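Local coordinates for cyclic AMP receptor protein (Thermus thermophilus, PDB 4EV0), which activates transcription from six promoters in a cAMP-dependent manner, working as a homodimer that binds both cyclic AMP and specific DNA sequences, at residues V115-N118 with L119-L123; L98-R102 with E103-A107; L123-R126 with L127-A130; A66-G69 with P70-F74. All blocks are in the same frame, centred on the assembly; numbering follows the deposited sequence.

How the contacts relate
Running from the N terminus, contact 4 (66-74) comes first: a tight turn between strands 61-68 and 73-74 that joins the two sheets of the cyclic-nucleotide-binding domain beside the ligand. Contact 2 (98-107) follows where strand 95-101 gives way to helix 102-111. Contacts 1 and 3 then succeed each other along helix 114-135. All four are local; contacts 4, 2 and 1 are in series, contact 3 begins at L123, the last residue of contact 1, and none encloses another. Across space, L119 of contact 1 packs on both Y105 of contact 2 and L73 of contact 4, while R126 of contact 3 reaches the carbonyl of L73. Contacts 1, 2 and 3 also touch the second subunit, and contacts 3 and 4 meet cyclic AMP.

Contact 1: V115-N118 with L119-L123; sequences VAHN and LAALL
Helix 114-135, the long helix that pairs with its counterpart in the CRP-type dimer, runs through V115-L123, where V115 O receives the amide of L119 and N118 O that of L122. The bond from A121 N to H117 O measures 2.9 Å, and A120 N donates to A116 O nearly straight, at 169°. Around these bonds the side chains of L119, A120 and L122 lie against carbonyl oxygens of the preceding turn. L119 sets CG anti to its own carbonyl carbon (chi1 -77°), which lays CG 3.7 Å from V115 O; in the same way L122 brings CG to 3.4 Å from N118 O. The methyl group of A120 rests 3.3 Å from H117 O. Small residues suit this part of the coiled-coil-like dimer interface, since A116 packs on A116 of the second subunit and A120 on L80 of that subunit. H117 lies loosely by its neighbour along the helix, with NE2 4.5 Å from A121 CB, while its ND1 is hydrogen-bonded to Y105 OH of the second subunit. On another flank N118 ND2 donates to the backbone oxygens of L6 and H8, tying the N-terminal segment to the helix, and L119 packs against E76 of the cyclic AMP site.

Contact 2: L98-R102 with E103-A107; sequences LALFR and EDYLA
F101 O accepts the amide of Y105 at 2.9 Å, the donor lying nearly along the C=O axis, and R102 O takes the amide of L106 at 3.0 Å. These two bonds begin the helix straight after the strand, with F101 in the N-cap position. R102 O also faces the edge of the Y105 ring, in its plane, 3.8 Å from CD2. The amide of F101 is satisfied through a water, which accepts from F101 N at 3.2 Å and lies 2.9 Å from D104 OD2, to which it can donate, so a side chain of the first turn is linked to the strand end. Two further polar groups find partners farther off: R102 is extended, CG anti to the backbone N (chi1 -168°), and its NH1 donates to the carbonyl oxygens of L79 and L80, whereas Y105 OH is hydrogen-bonded to H117 ND1 of the second subunit. L100 crosses the side chains of D104 and Y105 obliquely, CD2 3.8 Å from Y105 CB and CD1 3.7 Å from D104 CB. With both methyl branches gone, an alanine here would probably leave a gap beside Y105 CB and give that side chain less to bear on. Strand and helix segments stand at 79°, the sharp strand-to-helix corner where the beta-roll of a cyclic-nucleotide-binding domain passes into its C-terminal helices.

Contact 3: L123-R126 with L127-A130; sequences LARR and LREA. With CMP (adenosine-3',5'-cyclic-monophosphate), chain G.
R126 turns CG roughly away from its carbonyl carbon (chi1 -87°) and then runs extended to NE, which brings its guanidinium alongside the adenine, while R125 bends at chi2 and chi3 and folds back over R128. One face of the R126 guanidinium takes cyclic AMP N3, offset toward the rim, and NE is 3.9 Å from that atom. NH1 comes within 3.5 Å of the ribose O2', and it is held by a salt bridge to E76, which itself binds cyclic AMP. The R125 and R128 guanidinium planes are only 14° apart, with R125 NH1 3.7 Å from R128 CD. Their like charges, R125 NH2 and R128 NE at 4.2 Å, are probably eased by D81 of the second subunit, which forms a salt bridge with R128 and a long, weak ion pair with R125. E129 crosses R125 at about a right angle, OE2 3.7 Å from R125 CG. Four backbone bonds, such as L127 N to L123 O at 2.9 Å, keep the helix regular. This part of helix 114-135 thus lies between the subunits: R126 reaches L73 on strand 73-74, L123 packs on helix 76-81, and L127 meets M77 of the second subunit.

Contact 4: A66-G69 with P70-F74; sequences ALLG and PGELF. With CMP (adenosine-3',5'-cyclic-monophosphate), chain G.
E72 OE1 accepts the amide of G69 at 2.7 Å and 166°, the donor arriving on the anti side, 33° out of the carboxylate plane. A second bond runs the other way, from E72 N to G69 O at 3.2 Å, with the donor in the carbonyl plane. It closes a type II beta turn from G69 to E72, with P70 and G71 in the middle; at G71 the positive phi would press a side chain against the preceding carbonyl oxygen. The turn takes the chain from strand 61-68 to strand 73-74, from one sheet of the cyclic-nucleotide-binding beta-roll to the other. Without the carboxylate of E72, as with an alanine here, the G69 amide would probably lose its mate and L68 CD2 its neighbour E72 OE2, now 3.6 Å away. The other methyl of L68, CD1, comes obliquely to the F74 ring, 3.6 Å from F74 CD1. F74 has CG between its backbone N and carbonyl carbon (chi1 63°), which sets the ring beside L68 CD1; the ring also meets that of Y44. F74 CA is 3.4 Å from O2' of cyclic AMP, in whose pocket F74 lies, and L53, which packs on L68, lines that pocket too.

Contact 1: V115-N118 with L119-L123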
loop_
_atom_site.group_PDB
_atom_site.type_symbol
_atom_site.label_atom_id
_atom_site.label_comp_id
_atom_site.label_asym_id
_atom_site.label_seq_id
_atom_site.Cartn_x
_atom_site.Cartn_y
_atom_site.Cartn_z
ATOM N N VAL B 115 -3.757 17.314 18.532
ATOM C CA VAL B 115 -3.924 17.618 17.112
ATOM C C VAL B 115 -2.800 17.002 16.298
ATOM O O VAL B 115 -3.033 16.446 15.232
ATOM C CB VAL B 115 -3.960 19.135 16.842
ATOM C CG1 VAL B 115 -3.968 19.405 15.342
ATOM C CG2 VAL B 115 -5.170 19.758 17.513
ATOM N N ALA B 116 -1.576 17.109 16.799
ATOM C CA ALA B 116 -0.447 16.489 16.131
ATOM C C ALA B 116 -0.620 14.975 16.123
ATOM O O ALA B 116 -0.399 14.331 15.098
ATOM C CB ALA B 116 0.857 16.872 16.809
ATOM N N HIS B 117 -1.018 14.412 17.264
ATOM C CA HIS B 117 -1.244 12.975 17.362
ATOM C C HIS B 117 -2.334 12.516 16.412
ATOM O O HIS B 117 -2.213 11.459 15.791
ATOM C CB HIS B 117 -1.633 12.562 18.773
ATOM C CG HIS B 117 -2.321 11.232 18.832
ATOM N ND1 HIS B 117 -1.633 10.037 18.931
ATOM C CD2 HIS B 117 -3.637 10.907 18.786
ATOM C CE1 HIS B 117 -2.498 9.039 18.960
ATOM N NE2 HIS B 117 -3.719 9.541 18.877
ATOM N N ASN B 118 -3.397 13.312 16.295
ATOM C CA ASN B 118 -4.491 12.966 15.396
ATOM C C ASN B 118 -4.064 12.940 13.940
ATOM O O ASN B 118 -4.578 12.125 13.163
ATOM C CB ASN B 118 -5.708 13.866 15.610
ATOM C CG ASN B 118 -6.530 13.448 16.812
ATOM O OD1 ASN B 118 -6.505 12.288 17.229
ATOM N ND2 ASN B 118 -7.254 14.393 17.385
ATOM N N LEU B 119 -3.129 13.807 13.560
ATOM C CA LEU B 119 -2.573 13.764 12.206
ATOM C C LEU B 119 -1.798 12.460 12.015
ATOM O O LEU B 119 -1.962 11.770 11.003
ATOM C CB LEU B 119 -1.646 14.947 11.921
ATOM C CG LEU B 119 -2.240 16.333 11.625
ATOM C CD1 LEU B 119 -1.150 17.399 11.705
ATOM C CD2 LEU B 119 -2.899 16.370 10.269
ATOM N N ALA B 120 -0.953 12.136 12.990
ATOM C CA ALA B 120 -0.202 10.889 12.963
ATOM C C ALA B 120 -1.122 9.683 12.725
ATOM O O ALA B 120 -0.850 8.858 11.848
ATOM C CB ALA B 120 0.632 10.714 14.269
ATOM N N ALA B 121 -2.217 9.621 13.490
ATOM C CA ALA B 121 -3.184 8.519 13.432
ATOM C C ALA B 121 -3.861 8.413 12.058
ATOM O O ALA B 121 -4.106 7.309 11.542
ATOM C CB ALA B 121 -4.232 8.669 14.536
ATOM N N LEU B 122 -4.166 9.572 11.482
ATOM C CA LEU B 122 -4.797 9.631 10.173
ATOM C C LEU B 122 -3.877 9.106 9.086
ATOM O O LEU B 122 -4.306 8.351 8.212
ATOM C CB LEU B 122 -5.252 11.063 9.855
ATOM C CG LEU B 122 -6.596 11.357 10.526
ATOM C CD1 LEU B 122 -7.033 12.819 10.367
ATOM C CD2 LEU B 122 -7.659 10.395 9.967
ATOM N N LEU B 123 -2.620 9.527 9.140
ATOM C CA LEU B 123 -1.593 9.012 8.248
ATOM C C LEU B 123 -1.389 7.500 8.459
ATOM O O LEU B 123 -1.132 6.747 7.510
ATOM C CB LEU B 123 -0.275 9.761 8.466
ATOM C CG LEU B 123 -0.301 11.200 7.935
ATOM C CD1 LEU B 123 0.984 11.935 8.322
ATOM C CD2 LEU B 123 -0.516 11.242 6.421
#

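Contact 2: L98-R102 with E103-A107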
loop_
_atom_site.group_PDB
_atom_site.type_symbol
_atom_site.label_atom_id
_atom_site.label_comp_id
_atom_site.label_asym_id
_atom_site.label_seq_id
_atom_site.Cartn_x
_atom_site.Cartn_y
_atom_site.Cartn_z
ATOM N N LEU B 98 -11.082 25.249 5.074
ATOM C CA LEU B 98 -10.452 25.873 6.227
ATOM C C LEU B 98 -8.979 25.503 6.208
ATOM O O LEU B 98 -8.624 24.327 6.332
ATOM C CB LEU B 98 -11.116 25.428 7.527
ATOM C CG LEU B 98 -12.513 25.973 7.823
ATOM C CD1 LEU B 98 -13.117 25.236 9.001
ATOM C CD2 LEU B 98 -12.484 27.482 8.086
ATOM N N ALA B 99 -8.123 26.505 6.029
ATOM C CA ALA B 99 -6.694 26.273 5.852
ATOM C C ALA B 99 -5.901 26.530 7.123
ATOM O O ALA B 99 -6.132 27.517 7.841
ATOM C CB ALA B 99 -6.161 27.127 4.729
ATOM N N LEU B 100 -4.952 25.647 7.401
ATOM C CA LEU B 100 -4.075 25.858 8.539
ATOM C C LEU B 100 -2.623 25.925 8.080
ATOM O O LEU B 100 -2.068 24.949 7.577
ATOM C CB LEU B 100 -4.286 24.753 9.564
ATOM C CG LEU B 100 -3.310 24.717 10.730
ATOM C CD1 LEU B 100 -3.441 25.985 11.564
ATOM C CD2 LEU B 100 -3.574 23.462 11.548
ATOM N N PHE B 101 -2.015 27.092 8.234
ATOM C CA PHE B 101 -0.652 27.280 7.764
ATOM C C PHE B 101 0.348 26.712 8.748
ATOM O O PHE B 101 -0.012 26.377 9.873
ATOM C CB PHE B 101 -0.402 28.738 7.389
ATOM C CG PHE B 101 -1.102 29.129 6.124
ATOM C CD1 PHE B 101 -2.461 29.419 6.128
ATOM C CD2 PHE B 101 -0.426 29.140 4.915
ATOM C CE1 PHE B 101 -3.131 29.747 4.945
ATOM C CE2 PHE B 101 -1.093 29.469 3.729
ATOM C CZ PHE B 101 -2.444 29.771 3.749
ATOM N N ARG B 102 1.587 26.549 8.304
ATOM C CA ARG B 102 2.576 25.827 9.089
ATOM C C ARG B 102 2.897 26.537 10.414
ATOM O O ARG B 102 2.967 25.899 11.470
ATOM C CB ARG B 102 3.841 25.592 8.266
ATOM C CG ARG B 102 4.782 24.605 8.912
ATOM C CD ARG B 102 5.965 24.276 8.028
ATOM N NE ARG B 102 7.127 23.951 8.847
ATOM C CZ ARG B 102 7.409 22.740 9.332
ATOM N NH1 ARG B 102 6.622 21.697 9.069
ATOM N NH2 ARG B 102 8.496 22.572 10.077
ATOM N N GLU B 103 3.072 27.856 10.359
ATOM C CA GLU B 103 3.376 28.626 11.563
ATOM C C GLU B 103 2.210 28.613 12.551
ATOM O O GLU B 103 2.419 28.621 13.762
ATOM C CB GLU B 103 3.781 30.070 11.225
ATOM C CG GLU B 103 5.066 30.191 10.412
ATOM C CD GLU B 103 6.191 29.317 10.959
ATOM O OE1 GLU B 103 6.814 29.700 11.978
ATOM O OE2 GLU B 103 6.445 28.236 10.371
ATOM N N ASP B 104 0.983 28.581 12.035
ATOM C CA ASP B 104 -0.181 28.567 12.915
ATOM C C ASP B 104 -0.422 27.184 13.493
ATOM O O ASP B 104 -0.906 27.048 14.620
ATOM C CB ASP B 104 -1.419 29.075 12.189
ATOM C CG ASP B 104 -1.323 30.544 11.849
ATOM O OD1 ASP B 104 -0.986 31.347 12.751
ATOM O OD2 ASP B 104 -1.573 30.894 10.678
ATOM N N TYR B 105 -0.071 26.164 12.715
ATOM C CA TYR B 105 -0.123 24.795 13.181
ATOM C C TYR B 105 0.860 24.582 14.346
ATOM O O TYR B 105 0.513 23.964 15.355
ATOM C CB TYR B 105 0.167 23.843 12.010
ATOM C CG TYR B 105 0.747 22.522 12.419
ATOM C CD1 TYR B 105 -0.078 21.448 12.746
ATOM C CD2 TYR B 105 2.120 22.337 12.476
ATOM C CE1 TYR B 105 0.450 20.231 13.129
ATOM C CE2 TYR B 105 2.668 21.112 12.862
ATOM C CZ TYR B 105 1.827 20.062 13.183
ATOM O OH TYR B 105 2.365 18.850 13.568
ATOM N N LEU B 106 2.074 25.111 14.198
ATOM C CA LEU B 106 3.127 24.984 15.208
ATOM C C LEU B 106 2.745 25.595 16.559
ATOM O O LEU B 106 3.104 25.077 17.621
ATOM C CB LEU B 106 4.428 25.622 14.706
ATOM C CG LEU B 106 5.153 24.807 13.635
ATOM C CD1 LEU B 106 6.467 25.465 13.259
ATOM C CD2 LEU B 106 5.384 23.401 14.135
ATOM N N ALA B 107 2.020 26.703 16.518
ATOM C CA ALA B 107 1.574 27.325 17.754
ATOM C C ALA B 107 0.368 26.568 18.321
ATOM O O ALA B 107 0.188 26.507 19.543
ATOM C CB ALA B 107 1.260 28.818 17.545
HETATM O O HOH W 1 -3.804 29.276 9.703
#

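Contact 3: L123-R126 with L127-A130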
loop_
_atom_site.group_PDB
_atom_site.type_symbol
_atom_site.label_atom_id
_atom_site.label_comp_id
_atom_site.label_asym_id
_atom_site.label_seq_id
_atom_site.Cartn_x
_atom_site.Cartn_y
_atom_site.Cartn_z
ATOM N N LEU B 123 -2.620 9.527 9.140
ATOM C CA LEU B 123 -1.593 9.012 8.248
ATOM C C LEU B 123 -1.389 7.500 8.459
ATOM O O LEU B 123 -1.132 6.747 7.510
ATOM C CB LEU B 123 -0.275 9.761 8.466
ATOM C CG LEU B 123 -0.301 11.200 7.935
ATOM C CD1 LEU B 123 0.984 11.935 8.322
ATOM C CD2 LEU B 123 -0.516 11.242 6.421
ATOM N N ALA B 124 -1.507 7.057 9.704
ATOM C CA ALA B 124 -1.387 5.636 9.978
ATOM C C ALA B 124 -2.551 4.894 9.333
ATOM O O ALA B 124 -2.344 3.860 8.730
ATOM C CB ALA B 124 -1.308 5.366 11.482
ATOM N N ARG B 125 -3.755 5.446 9.443
ATOM C CA ARG B 125 -4.948 4.885 8.812
ATOM C C ARG B 125 -4.777 4.767 7.295
ATOM O O ARG B 125 -5.201 3.783 6.689
ATOM C CB ARG B 125 -6.184 5.740 9.166
ATOM C CG ARG B 125 -7.519 5.359 8.484
ATOM C CD ARG B 125 -8.074 4.006 8.969
ATOM N NE ARG B 125 -7.521 3.627 10.273
ATOM C CZ ARG B 125 -7.050 2.414 10.575
ATOM N NH1 ARG B 125 -7.076 1.431 9.672
ATOM N NH2 ARG B 125 -6.555 2.188 11.790
ATOM N N ARG B 126 -4.134 5.768 6.701
ATOM C CA ARG B 126 -3.914 5.811 5.259
ATOM C C ARG B 126 -2.862 4.811 4.805
ATOM O O ARG B 126 -2.964 4.240 3.724
ATOM C CB ARG B 126 -3.517 7.223 4.817
ATOM C CG ARG B 126 -4.700 8.136 4.512
ATOM C CD ARG B 126 -4.303 9.610 4.608
ATOM N NE ARG B 126 -5.452 10.502 4.444
ATOM C CZ ARG B 126 -5.378 11.829 4.452
ATOM N NH1 ARG B 126 -4.203 12.419 4.618
ATOM N NH2 ARG B 126 -6.475 12.565 4.292
ATOM N N LEU B 127 -1.848 4.602 5.634
ATOM C CA LEU B 127 -0.801 3.632 5.317
ATOM C C LEU B 127 -1.326 2.197 5.394
ATOM O O LEU B 127 -0.827 1.307 4.710
ATOM C CB LEU B 127 0.424 3.824 6.226
ATOM C CG LEU B 127 1.437 4.927 5.886
ATOM C CD1 LEU B 127 2.187 5.328 7.143
ATOM C CD2 LEU B 127 2.425 4.483 4.819
ATOM N N ARG B 128 -2.337 1.984 6.227
ATOM C CA ARG B 128 -2.972 0.681 6.318
ATOM C C ARG B 128 -3.816 0.383 5.081
ATOM O O ARG B 128 -3.805 -0.733 4.559
ATOM C CB ARG B 128 -3.794 0.575 7.601
ATOM C CG ARG B 128 -2.921 0.360 8.821
ATOM C CD ARG B 128 -3.724 -0.049 10.040
ATOM N NE ARG B 128 -2.945 0.055 11.271
ATOM C CZ ARG B 128 -2.182 -0.924 11.756
ATOM N NH1 ARG B 128 -2.088 -2.087 11.114
ATOM N NH2 ARG B 128 -1.507 -0.735 12.887
ATOM N N GLU B 129 -4.536 1.397 4.615
ATOM C CA GLU B 129 -5.300 1.312 3.376
ATOM C C GLU B 129 -4.379 1.075 2.176
ATOM O O GLU B 129 -4.724 0.356 1.236
ATOM C CB GLU B 129 -6.145 2.578 3.203
ATOM C CG GLU B 129 -7.225 2.691 4.269
ATOM C CD GLU B 129 -7.840 4.079 4.377
ATOM O OE1 GLU B 129 -7.383 5.009 3.670
ATOM O OE2 GLU B 129 -8.781 4.241 5.188
ATOM N N ALA B 130 -3.193 1.667 2.235
ATOM C CA ALA B 130 -2.178 1.453 1.206
ATOM C C ALA B 130 -1.587 0.035 1.190
ATOM O O ALA B 130 -1.326 -0.495 0.118
ATOM C CB ALA B 130 -1.077 2.489 1.319
HETATM P P CMP G . 0.217 16.858 0.534
HETATM O O1P CMP G . 0.535 18.142 1.243
HETATM O O2P CMP G . 1.345 15.906 0.207
HETATM O "O5'" CMP G . -0.644 17.159 -0.799
HETATM C "C5'" CMP G . -1.494 16.164 -1.368
HETATM C "C4'" CMP G . -2.237 15.483 -0.271
HETATM O "O4'" CMP G . -2.923 14.299 -0.720
HETATM C "C3'" CMP G . -1.365 14.948 0.822
HETATM O "O3'" CMP G . -0.732 15.983 1.549
HETATM C "C2'" CMP G . -2.354 14.091 1.590
HETATM O "O2'" CMP G . -3.257 14.895 2.327
HETATM C "C1'" CMP G . -3.125 13.465 0.414
HETATM N N9 CMP G . -2.637 12.117 0.109
HETATM C C8 CMP G . -1.403 11.772 -0.300
HETATM N N7 CMP G . -1.330 10.418 -0.441
HETATM C C5 CMP G . -2.534 9.898 -0.120
HETATM C C6 CMP G . -3.149 8.546 -0.073
HETATM N N6 CMP G . -2.418 7.445 -0.404
HETATM N N1 CMP G . -4.449 8.460 0.321
HETATM C C2 CMP G . -5.171 9.542 0.657
HETATM N N3 CMP G . -4.677 10.801 0.621
HETATM C C4 CMP G . -3.392 11.029 0.249
#

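Contact 4: A66-G69 with P70-F74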
loop_
_atom_site.group_PDB
_atom_site.type_symbol
_atom_site.label_atom_id
_atom_site.label_comp_id
_atom_site.label_asym_id
_atom_site.label_seq_id
_atom_site.Cartn_x
_atom_site.Cartn_y
_atom_site.Cartn_z
ATOM N N ALA B 66 -8.576 9.994 -3.775
ATOM C CA ALA B 66 -9.645 10.256 -2.813
ATOM C C ALA B 66 -10.654 11.281 -3.286
ATOM O O ALA B 66 -10.313 12.217 -3.995
ATOM C CB ALA B 66 -9.056 10.708 -1.457
ATOM N N LEU B 67 -11.899 11.084 -2.869
ATOM C CA LEU B 67 -12.926 12.112 -2.930
ATOM C C LEU B 67 -13.243 12.531 -1.505
ATOM O O LEU B 67 -13.628 11.710 -0.673
ATOM C CB LEU B 67 -14.182 11.577 -3.608
ATOM C CG LEU B 67 -14.043 11.376 -5.118
ATOM C CD1 LEU B 67 -15.158 10.487 -5.669
ATOM C CD2 LEU B 67 -14.028 12.730 -5.801
ATOM N N LEU B 68 -13.065 13.809 -1.212
ATOM C CA LEU B 68 -13.222 14.279 0.155
ATOM C C LEU B 68 -14.407 15.207 0.268
ATOM O O LEU B 68 -14.581 16.119 -0.550
ATOM C CB LEU B 68 -11.958 14.993 0.635
ATOM C CG LEU B 68 -10.672 14.176 0.511
ATOM C CD1 LEU B 68 -9.498 14.971 1.035
ATOM C CD2 LEU B 68 -10.791 12.830 1.240
ATOM N N GLY B 69 -15.225 14.966 1.286
ATOM C CA GLY B 69 -16.336 15.847 1.585
ATOM C C GLY B 69 -16.087 16.528 2.911
ATOM O O GLY B 69 -15.006 16.367 3.482
ATOM N N PRO B 70 -17.086 17.288 3.399
ATOM C CA PRO B 70 -17.060 18.006 4.680
ATOM C C PRO B 70 -16.454 17.210 5.844
ATOM O O PRO B 70 -16.769 16.028 6.045
ATOM C CB PRO B 70 -18.539 18.300 4.938
ATOM C CG PRO B 70 -19.100 18.494 3.556
ATOM C CD PRO B 70 -18.344 17.532 2.662
ATOM N N GLY B 71 -15.569 17.870 6.589
ATOM C CA GLY B 71 -14.956 17.288 7.764
ATOM C C GLY B 71 -13.660 16.563 7.475
ATOM O O GLY B 71 -12.940 16.170 8.399
ATOM N N GLU B 72 -13.356 16.375 6.197
ATOM C CA GLU B 72 -12.192 15.589 5.816
ATOM C C GLU B 72 -10.977 16.469 5.547
ATOM O O GLU B 72 -11.113 17.638 5.186
ATOM C CB GLU B 72 -12.519 14.687 4.620
ATOM C CG GLU B 72 -13.280 13.410 5.004
ATOM C CD GLU B 72 -13.726 12.599 3.794
ATOM O OE1 GLU B 72 -14.635 13.064 3.062
ATOM O OE2 GLU B 72 -13.167 11.493 3.575
ATOM N N LEU B 73 -9.793 15.887 5.712
ATOM C CA LEU B 73 -8.538 16.623 5.699
ATOM C C LEU B 73 -7.623 16.249 4.527
ATOM O O LEU B 73 -7.567 15.086 4.130
ATOM C CB LEU B 73 -7.820 16.360 7.024
ATOM C CG LEU B 73 -6.441 16.950 7.294
ATOM C CD1 LEU B 73 -6.338 17.276 8.772
ATOM C CD2 LEU B 73 -5.351 15.984 6.918
ATOM N N PHE B 74 -6.899 17.231 3.986
ATOM C CA PHE B 74 -5.838 16.960 3.004
ATOM C C PHE B 74 -4.724 18.010 3.013
ATOM O O PHE B 74 -4.917 19.121 3.503
ATOM C CB PHE B 74 -6.405 16.822 1.589
ATOM C CG PHE B 74 -7.067 18.074 1.065
ATOM C CD1 PHE B 74 -8.367 18.403 1.443
ATOM C CD2 PHE B 74 -6.391 18.921 0.189
ATOM C CE1 PHE B 74 -8.986 19.554 0.952
ATOM C CE2 PHE B 74 -6.999 20.072 -0.301
ATOM C CZ PHE B 74 -8.302 20.383 0.076
HETATM P P CMP G . 0.217 16.858 0.534
HETATM O O1P CMP G . 0.535 18.142 1.243
HETATM O O2P CMP G . 1.345 15.906 0.207
HETATM O "O5'" CMP G . -0.644 17.159 -0.799
HETATM C "C5'" CMP G . -1.494 16.164 -1.368
HETATM C "C4'" CMP G . -2.237 15.483 -0.271
HETATM O "O4'" CMP G . -2.923 14.299 -0.720
HETATM C "C3'" CMP G . -1.365 14.948 0.822
HETATM O "O3'" CMP G . -0.732 15.983 1.549
HETATM C "C2'" CMP G . -2.354 14.091 1.590
HETATM O "O2'" CMP G . -3.257 14.895 2.327
HETATM C "C1'" CMP G . -3.125 13.465 0.414
HETATM N N9 CMP G . -2.637 12.117 0.109
HETATM C C8 CMP G . -1.403 11.772 -0.300
HETATM N N7 CMP G . -1.330 10.418 -0.441
HETATM C C5 CMP G . -2.534 9.898 -0.120
HETATM C C6 CMP G . -3.149 8.546 -0.073
HETATM N N6 CMP G . -2.418 7.445 -0.404
HETATM N N1 CMP G . -4.449 8.460 0.321
HETATM C C2 CMP G . -5.171 9.542 0.657
HETATM N N3 CMP G . -4.677 10.801 0.621
HETATM C C4 CMP G . -3.392 11.029 0.249
#